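Local structure of 5-formaminoimidazole-4-carboxamide-1-(beta)-D-ribofuranosyl 5'-monophosphate synthetase (2R7L) at residues Y211-L222 / L268-V279. The protein catalyses the ATP- and formate-dependent formylation of AICAR to FAICAR in purine biosynthesis, without folates. Numbering follows the deposited sequence.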
# COMPACT_ATOMS: atom_id res chain seq x y z
N TYR A 211 10.04 1.49 -24.14
CA TYR A 211 9.80 2.91 -23.93
C TYR A 211 8.30 3.20 -23.98
O TYR A 211 7.51 2.38 -24.46
CB TYR A 211 10.47 3.77 -25.00
CG TYR A 211 11.97 3.61 -25.19
CD1 TYR A 211 12.85 4.56 -24.69
CD2 TYR A 211 12.49 2.54 -25.91
CE1 TYR A 211 14.21 4.44 -24.89
CE2 TYR A 211 13.86 2.41 -26.11
CZ TYR A 211 14.71 3.37 -25.59
OH TYR A 211 16.06 3.25 -25.77
N PHE A 212 7.92 4.39 -23.52
CA PHE A 212 6.56 4.89 -23.70
C PHE A 212 6.65 6.35 -24.09
O PHE A 212 7.23 7.15 -23.35
CB PHE A 212 5.74 4.75 -22.41
CG PHE A 212 4.27 5.07 -22.58
CD1 PHE A 212 3.37 4.09 -22.92
CD2 PHE A 212 3.81 6.37 -22.43
CE1 PHE A 212 2.02 4.38 -23.08
CE2 PHE A 212 2.46 6.67 -22.60
CZ PHE A 212 1.57 5.66 -22.93
N TYR A 213 6.13 6.70 -25.26
CA TYR A 213 6.00 8.11 -25.63
C TYR A 213 4.61 8.61 -25.25
O TYR A 213 3.60 8.10 -25.73
CB TYR A 213 6.23 8.38 -27.13
CG TYR A 213 5.99 9.84 -27.47
CD1 TYR A 213 6.90 10.82 -27.08
CD2 TYR A 213 4.84 10.25 -28.13
CE1 TYR A 213 6.67 12.16 -27.37
CE2 TYR A 213 4.61 11.59 -28.42
CZ TYR A 213 5.53 12.53 -28.03
OH TYR A 213 5.30 13.87 -28.33
N SER A 214 4.59 9.60 -24.37
CA SER A 214 3.34 10.21 -23.97
C SER A 214 3.10 11.45 -24.81
O SER A 214 3.81 12.44 -24.65
CB SER A 214 3.41 10.61 -22.50
OG SER A 214 2.30 11.43 -22.17
N PRO A 215 2.09 11.41 -25.69
CA PRO A 215 1.71 12.55 -26.52
C PRO A 215 1.15 13.68 -25.66
O PRO A 215 1.29 14.86 -26.01
CB PRO A 215 0.60 11.99 -27.43
CG PRO A 215 0.58 10.53 -27.21
CD PRO A 215 1.23 10.24 -25.91
N LEU A 216 0.53 13.33 -24.53
CA LEU A 216 0.00 14.33 -23.60
C LEU A 216 1.13 15.11 -22.94
O LEU A 216 1.04 16.32 -22.78
CB LEU A 216 -0.87 13.68 -22.52
CG LEU A 216 -1.93 12.66 -22.94
CD1 LEU A 216 -2.78 12.28 -21.74
CD2 LEU A 216 -2.79 13.15 -24.08
N LYS A 217 2.20 14.42 -22.57
CA LYS A 217 3.33 15.07 -21.90
C LYS A 217 4.46 15.44 -22.86
O LYS A 217 5.40 16.13 -22.47
CB LYS A 217 3.89 14.19 -20.78
CG LYS A 217 2.92 13.96 -19.63
CD LYS A 217 3.64 13.37 -18.43
CE LYS A 217 4.10 11.95 -18.69
NZ LYS A 217 4.68 11.32 -17.46
N ASP A 218 4.36 14.97 -24.10
CA ASP A 218 5.45 15.07 -25.07
C ASP A 218 6.76 14.60 -24.45
O ASP A 218 7.73 15.36 -24.34
CB ASP A 218 5.61 16.50 -25.60
CG ASP A 218 6.58 16.58 -26.77
OD1 ASP A 218 6.61 15.62 -27.57
OD2 ASP A 218 7.30 17.60 -26.87
N GLU A 219 6.79 13.33 -24.05
CA GLU A 219 7.93 12.81 -23.32
C GLU A 219 8.12 11.33 -23.62
O GLU A 219 7.14 10.57 -23.73
CB GLU A 219 7.74 13.01 -21.82
CG GLU A 219 8.98 12.79 -20.97
CD GLU A 219 8.64 12.41 -19.53
OE1 GLU A 219 9.56 12.38 -18.69
OE2 GLU A 219 7.45 12.15 -19.25
N VAL A 220 9.38 10.92 -23.77
CA VAL A 220 9.74 9.51 -23.92
C VAL A 220 10.13 8.98 -22.55
O VAL A 220 11.03 9.52 -21.90
CB VAL A 220 10.91 9.32 -24.91
CG1 VAL A 220 11.45 7.89 -24.83
CG2 VAL A 220 10.49 9.66 -26.33
N GLU A 221 9.45 7.94 -22.09
CA GLU A 221 9.74 7.38 -20.77
C GLU A 221 10.35 6.00 -20.92
O GLU A 221 9.99 5.26 -21.83
CB GLU A 221 8.45 7.27 -19.94
CG GLU A 221 7.65 8.57 -19.87
CD GLU A 221 6.23 8.36 -19.39
OE1 GLU A 221 5.86 7.23 -18.99
OE2 GLU A 221 5.47 9.35 -19.40
N LEU A 222 11.24 5.65 -20.00
CA LEU A 222 11.76 4.29 -19.92
C LEU A 222 10.99 3.46 -18.89
O LEU A 222 10.96 3.79 -17.69
CB LEU A 222 13.25 4.29 -19.59
CG LEU A 222 13.87 2.93 -19.25
CD1 LEU A 222 13.91 2.02 -20.46
CD2 LEU A 222 15.27 3.15 -18.69
N LEU A 268 22.30 4.99 -19.52
CA LEU A 268 20.92 5.47 -19.68
C LEU A 268 20.82 6.73 -20.55
O LEU A 268 19.85 6.89 -21.30
CB LEU A 268 20.26 5.66 -18.31
CG LEU A 268 19.90 4.34 -17.64
CD1 LEU A 268 19.43 4.57 -16.22
CD2 LEU A 268 18.84 3.64 -18.46
N PRO A 269 21.81 7.63 -20.46
CA PRO A 269 21.77 8.75 -21.41
C PRO A 269 21.74 8.28 -22.86
O PRO A 269 21.02 8.86 -23.68
CB PRO A 269 23.06 9.52 -21.11
CG PRO A 269 23.37 9.18 -19.68
CD PRO A 269 22.95 7.74 -19.54
N GLN A 270 22.49 7.23 -23.17
CA GLN A 270 22.45 6.64 -24.51
C GLN A 270 21.08 6.01 -24.77
O GLN A 270 20.50 6.20 -25.84
CB GLN A 270 23.55 5.58 -24.68
CG GLN A 270 23.71 5.10 -26.12
CD GLN A 270 24.64 3.88 -26.26
OE1 GLN A 270 24.50 3.10 -27.20
NE2 GLN A 270 25.58 3.71 -25.32
N VAL A 271 20.58 5.25 -23.80
CA VAL A 271 19.26 4.62 -23.90
C VAL A 271 18.18 5.66 -24.19
O VAL A 271 17.36 5.48 -25.10
CB VAL A 271 18.90 3.87 -22.60
CG1 VAL A 271 17.44 3.46 -22.61
CG2 VAL A 271 19.82 2.65 -22.40
N PHE A 272 18.19 6.75 -23.43
CA PHE A 272 17.19 7.80 -23.59
C PHE A 272 17.35 8.54 -24.92
O PHE A 272 16.37 8.78 -25.63
CB PHE A 272 17.22 8.79 -22.41
CG PHE A 272 16.39 8.35 -21.23
CD1 PHE A 272 16.99 7.82 -20.10
CD2 PHE A 272 15.01 8.48 -21.25
CE1 PHE A 272 16.22 7.41 -19.01
CE2 PHE A 272 14.24 8.08 -20.18
CZ PHE A 272 14.84 7.55 -19.05
N GLU A 273 18.60 8.87 -25.26
CA GLU A 273 18.89 9.54 -26.54
C GLU A 273 18.37 8.74 -27.74
O GLU A 273 17.84 9.31 -28.69
CB GLU A 273 20.39 9.80 -26.70
CG GLU A 273 20.77 10.58 -27.95
CD GLU A 273 20.33 12.04 -27.90
OE1 GLU A 273 20.49 12.67 -26.84
OE2 GLU A 273 19.84 12.55 -28.92
N MET A 274 18.51 7.42 -27.67
CA MET A 274 18.02 6.55 -28.74
C MET A 274 16.52 6.65 -28.87
O MET A 274 15.97 6.71 -29.98
CB MET A 274 18.40 5.09 -28.46
CG MET A 274 19.89 4.80 -28.54
SD MET A 274 20.29 3.18 -27.86
CE MET A 274 19.45 2.10 -29.01
N GLY A 275 15.84 6.64 -27.72
CA GLY A 275 14.39 6.81 -27.70
C GLY A 275 13.99 8.18 -28.23
O GLY A 275 13.07 8.31 -29.03
N ASP A 276 14.70 9.22 -27.79
CA ASP A 276 14.39 10.57 -28.23
C ASP A 276 14.52 10.71 -29.74
O ASP A 276 13.66 11.29 -30.40
CB ASP A 276 15.27 11.59 -27.50
CG ASP A 276 14.87 11.78 -26.04
OD1 ASP A 276 13.80 11.26 -25.65
OD2 ASP A 276 15.61 12.44 -25.28
N LYS A 277 15.60 10.15 -30.30
CA LYS A 277 15.86 10.24 -31.74
C LYS A 277 14.84 9.48 -32.57
O LYS A 277 14.33 10.00 -33.56
CB LYS A 277 17.26 9.73 -32.07
CG LYS A 277 18.39 10.62 -31.61
CD LYS A 277 19.72 9.99 -31.97
CE LYS A 277 20.88 10.90 -31.63
NZ LYS A 277 22.17 10.25 -31.98
N LEU A 278 14.53 8.25 -32.17
CA LEU A 278 13.53 7.47 -32.88
C LEU A 278 12.20 8.21 -32.95
O LEU A 278 11.52 8.20 -33.98
CB LEU A 278 13.33 6.10 -32.22
CG LEU A 278 12.29 5.21 -32.91
CD1 LEU A 278 12.75 4.83 -34.31
CD2 LEU A 278 12.00 3.96 -32.10
N VAL A 279 11.85 8.86 -31.85
CA VAL A 279 10.59 9.58 -31.73
C VAL A 279 10.57 10.84 -32.60
O VAL A 279 9.60 11.10 -33.31
CB VAL A 279 10.27 9.90 -30.24
CG1 VAL A 279 9.47 11.19 -30.10
CG2 VAL A 279 9.55 8.72 -29.60
O HOH W 1 10.89 13.04 -25.07
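Y211 reaches from its strand to the helix, where Y211 OH donates to V271 O at 2.7 Å. That oxygen also takes the helical N-H of G275, the two donors arriving from opposite faces of the carbonyl plane. With CG anti to the carbonyl carbon (chi1 -56°), the ring lies close against the helix backbone: CA of G275 makes an off-centre CH-pi contact, 4.2 Å from the ring centroid. G275 has no side chain to stand between its backbone and the ring, which allows the close approach. F294, from strand 292-300, meets the same ring with its plane nearly parallel. A leucine in place of Y211 would probably leave V271 O with its helical partner alone and open a gap beside G275. V220 reaches V279 tip to tip, CG2 to CG2 at 3.5 Å, while V220 CB lies 3.6 Å from D276 OD1; D276 itself forms a salt bridge with R57 of a second subunit. Further along, CB of L222 rests 3.7 Å from F272 CZ, and L222 CD2 meets L268 CD2 at 3.6 Å. Thus helix 268-285 packs across a beta hairpin of the five-stranded antiparallel sheet, a helix-on-sheet layer of the ATP-grasp fold, next to a subunit interface.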